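Local coordinates for protein phosphatase Slingshot homolog 2 (Homo sapiens, PDB 2NT2), which acts through this dual-specificity catalytic domain to dephosphorylate and activate the actin-depolymerizing factor cofilin, at residues A[24-28]-A[29-33]. The protein carries 1 engineered substitution. Sequence-based numbering, arbitrary orientation.
Sequences DLQNR and GVRYI
Leu25 and Val30 close the end of helix 22-27 through a backbone hydrogen bond, Val30 N to Leu25 O, 3.0 Å long and fairly straight at 162°. A second bond runs from Gly29 N to Gln26 O at 3.0 Å; it is more bent, and its donor stands above the carbonyl plane. Together with the positive phi of Gly29 (82°), these two bonds define a Schellman motif, which stops the helix and turns the chain directly into strand 30-35. A water clasps the same turn, donating to both Gln26 O and Val30 O.

Three side chains make the apolar part of the contact. With CG anti to its carbonyl carbon (chi1 -72°), Leu25 divides its methyls between two partners: CD2 lies 4.2 Å from Val30 CG2, while CD1 reaches Ile33 CD1 at 4.0 Å, the side chains of Leu25 and Ile33 crossing at about a right angle. Val30 CB and CG2 both lie against Leu25 O, the carbonyl that the Val30 N-H caps. Arg31 folds at chi2 and chi3, bringing NH1 obliquely to 4.1 Å from Gln26 CG, a van der Waals contact. Arg28 NE forms a salt bridge to the syn side of Asp24 OD2 at 2.8 Å, linking residues one turn apart; the oxygen lies close to the guanidinium plane, but the bond is bent and NE is tilted out of the carboxylate plane.

The strand entered here lies between the parallel strands 83-87 and 49-52, pairing through Tyr32 with Leu85 and through Ile33 with Glu49 and His51. Arg31 NH2 is held by Val47 O. Within the sheet Ile33 touches His87, while Leu25, packed on Leu85 of strand 83-87 and on Ile33 of strand 30-35, seats helix 22-27 against the central sheet of the phosphatase domain.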
ATOM      1  N   ASP A  24     -16.131  -5.376   7.433  1.00 19.13           N
ATOM      2  CA  ASP A  24     -14.944  -6.210   7.268  1.00 20.68           C
ATOM      3  C   ASP A  24     -13.721  -5.540   7.901  1.00 20.89           C
ATOM      4  O   ASP A  24     -12.965  -6.165   8.637  1.00 24.06           O
ATOM      5  CB  ASP A  24     -14.657  -6.494   5.794  1.00 17.34           C
ATOM      6  CG  ASP A  24     -13.520  -7.491   5.643  1.00 19.51           C
ATOM      7  OD1 ASP A  24     -13.783  -8.709   5.739  1.00 20.52           O
ATOM      8  OD2 ASP A  24     -12.360  -7.078   5.434  1.00 36.79           O
ATOM      9  N   LEU A  25     -13.565  -4.266   7.596  1.00 22.58           N
ATOM     10  CA  LEU A  25     -12.492  -3.406   8.051  1.00 28.47           C
ATOM     11  C   LEU A  25     -12.481  -3.278   9.572  1.00 31.05           C
ATOM     12  O   LEU A  25     -11.448  -3.450  10.221  1.00 20.65           O
ATOM     13  CB  LEU A  25     -12.636  -2.008   7.427  1.00 22.14           C
ATOM     14  CG  LEU A  25     -12.323  -1.920   5.931  1.00 20.27           C
ATOM     15  CD1 LEU A  25     -12.349  -0.485   5.441  1.00 18.18           C
ATOM     16  CD2 LEU A  25     -10.976  -2.569   5.644  1.00 20.45           C
ATOM     17  N   GLN A  26     -13.652  -2.967  10.122  1.00 31.93           N
ATOM     18  CA  GLN A  26     -13.781  -2.811  11.567  1.00 34.16           C
ATOM     19  C   GLN A  26     -13.380  -4.094  12.283  1.00 26.87           C
ATOM     20  O   GLN A  26     -12.608  -4.079  13.239  1.00 36.19           O
ATOM     21  CB  GLN A  26     -15.212  -2.406  11.928  1.00 41.55           C
ATOM     22  CG  GLN A  26     -15.327  -1.709  13.271  1.00 48.21           C
ATOM     23  CD  GLN A  26     -16.611  -0.917  13.420  1.00 46.38           C
ATOM     24  OE1 GLN A  26     -17.669  -1.482  13.701  1.00 47.19           O
ATOM     25  NE2 GLN A  26     -16.524   0.396  13.244  1.00 27.43           N
ATOM     26  N   ASN A  27     -13.891  -5.221  11.797  1.00 24.57           N
ATOM     27  CA  ASN A  27     -13.624  -6.524  12.388  1.00 33.69           C
ATOM     28  C   ASN A  27     -12.144  -6.887  12.334  1.00 29.96           C
ATOM     29  O   ASN A  27     -11.612  -7.536  13.235  1.00 25.41           O
ATOM     30  CB  ASN A  27     -14.446  -7.611  11.696  1.00 40.47           C
ATOM     31  CG  ASN A  27     -15.928  -7.490  11.988  1.00 47.05           C
ATOM     32  OD1 ASN A  27     -16.351  -6.692  12.823  1.00 43.43           O
ATOM     33  ND2 ASN A  27     -16.727  -8.280  11.282  1.00 44.74           N
ATOM     34  N   ARG A  28     -11.471  -6.479  11.260  1.00 24.99           N
ATOM     35  CA  ARG A  28     -10.055  -6.795  11.119  1.00 20.26           C
ATOM     36  C   ARG A  28      -9.193  -5.857  11.950  1.00 16.61           C
ATOM     37  O   ARG A  28      -7.975  -6.024  12.007  1.00 20.93           O
ATOM     38  CB  ARG A  28      -9.634  -6.742   9.651  1.00 17.63           C
ATOM     39  CG  ARG A  28     -10.326  -7.785   8.791  1.00 20.68           C
ATOM     40  CD  ARG A  28      -9.970  -7.603   7.322  1.00 23.63           C
ATOM     41  NE  ARG A  28     -10.378  -8.736   6.505  1.00 30.37           N
ATOM     42  CZ  ARG A  28      -9.711  -9.879   6.426  1.00 35.77           C
ATOM     43  NH1 ARG A  28      -8.593 -10.036   7.127  1.00 51.78           N
ATOM     44  NH2 ARG A  28     -10.149 -10.865   5.656  1.00 20.53           N
ATOM     45  N   GLY A  29      -9.810  -4.875  12.585  1.00 18.25           N
ATOM     46  CA  GLY A  29      -9.123  -3.938  13.450  1.00 22.21           C
ATOM     47  C   GLY A  29      -8.439  -2.806  12.708  1.00 24.61           C
ATOM     48  O   GLY A  29      -7.464  -2.232  13.198  1.00 30.92           O
ATOM     49  N   VAL A  30      -8.928  -2.484  11.513  1.00 20.63           N
ATOM     50  CA  VAL A  30      -8.362  -1.408  10.714  1.00 15.01           C
ATOM     51  C   VAL A  30      -8.908  -0.062  11.168  1.00 19.51           C
ATOM     52  O   VAL A  30     -10.094   0.043  11.493  1.00 23.25           O
ATOM     53  CB  VAL A  30      -8.673  -1.582   9.215  1.00 16.22           C
ATOM     54  CG1 VAL A  30      -8.102  -0.396   8.449  1.00 11.53           C
ATOM     55  CG2 VAL A  30      -8.138  -2.898   8.680  1.00 10.88           C
ATOM     56  N   ARG A  31      -8.076   0.976  11.214  1.00 17.82           N
ATOM     57  CA  ARG A  31      -8.566   2.307  11.565  1.00 23.76           C
ATOM     58  C   ARG A  31      -7.891   3.363  10.690  1.00 22.23           C
ATOM     59  O   ARG A  31      -8.326   4.512  10.654  1.00 33.75           O
ATOM     60  CB  ARG A  31      -8.347   2.651  13.038  1.00 27.42           C
ATOM     61  CG  ARG A  31      -8.439   1.494  14.007  1.00 29.32           C
ATOM     62  CD  ARG A  31      -9.852   1.123  14.400  1.00 38.65           C
ATOM     63  NE  ARG A  31     -10.875   1.971  13.802  1.00 40.32           N
ATOM     64  CZ  ARG A  31     -12.176   1.845  14.041  1.00 35.15           C
ATOM     65  NH1 ARG A  31     -12.611   0.909  14.876  1.00 30.50           N
ATOM     66  NH2 ARG A  31     -13.040   2.660  13.450  1.00 37.15           N
ATOM     67  N   TYR A  32      -6.838   2.936  10.013  1.00 18.93           N
ATOM     68  CA  TYR A  32      -6.093   3.774   9.089  1.00 19.83           C
ATOM     69  C   TYR A  32      -6.272   3.242   7.668  1.00 21.68           C
ATOM     70  O   TYR A  32      -6.227   2.035   7.437  1.00 18.50           O
ATOM     71  CB  TYR A  32      -4.605   3.796   9.437  1.00 24.23           C
ATOM     72  CG  TYR A  32      -4.283   4.332  10.807  1.00 30.10           C
ATOM     73  CD1 TYR A  32      -4.266   3.492  11.914  1.00 29.33           C
ATOM     74  CD2 TYR A  32      -3.994   5.678  10.995  1.00 31.23           C
ATOM     75  CE1 TYR A  32      -3.971   3.970  13.177  1.00 22.20           C
ATOM     76  CE2 TYR A  32      -3.700   6.159  12.260  1.00 31.91           C
ATOM     77  CZ  TYR A  32      -3.690   5.305  13.342  1.00 26.90           C
ATOM     78  OH  TYR A  32      -3.395   5.798  14.595  1.00 29.74           O
ATOM     79  N   ILE A  33      -6.475   4.147   6.719  1.00 17.72           N
ATOM     80  CA  ILE A  33      -6.618   3.711   5.335  1.00 15.60           C
ATOM     81  C   ILE A  33      -5.752   4.560   4.409  1.00 17.19           C
ATOM     82  O   ILE A  33      -5.924   5.775   4.339  1.00 16.86           O
ATOM     83  CB  ILE A  33      -8.074   3.771   4.861  1.00 18.27           C
ATOM     84  CG1 ILE A  33      -9.053   2.967   5.719  1.00 18.45           C
ATOM     85  CG2 ILE A  33      -8.171   3.335   3.404  1.00 21.53           C
ATOM     86  CD1 ILE A  33     -10.490   3.094   5.254  1.00 15.91           C
TER
HETATM   87  O   HOH W   1     -11.313  -1.435  13.493  1.00 22.10           O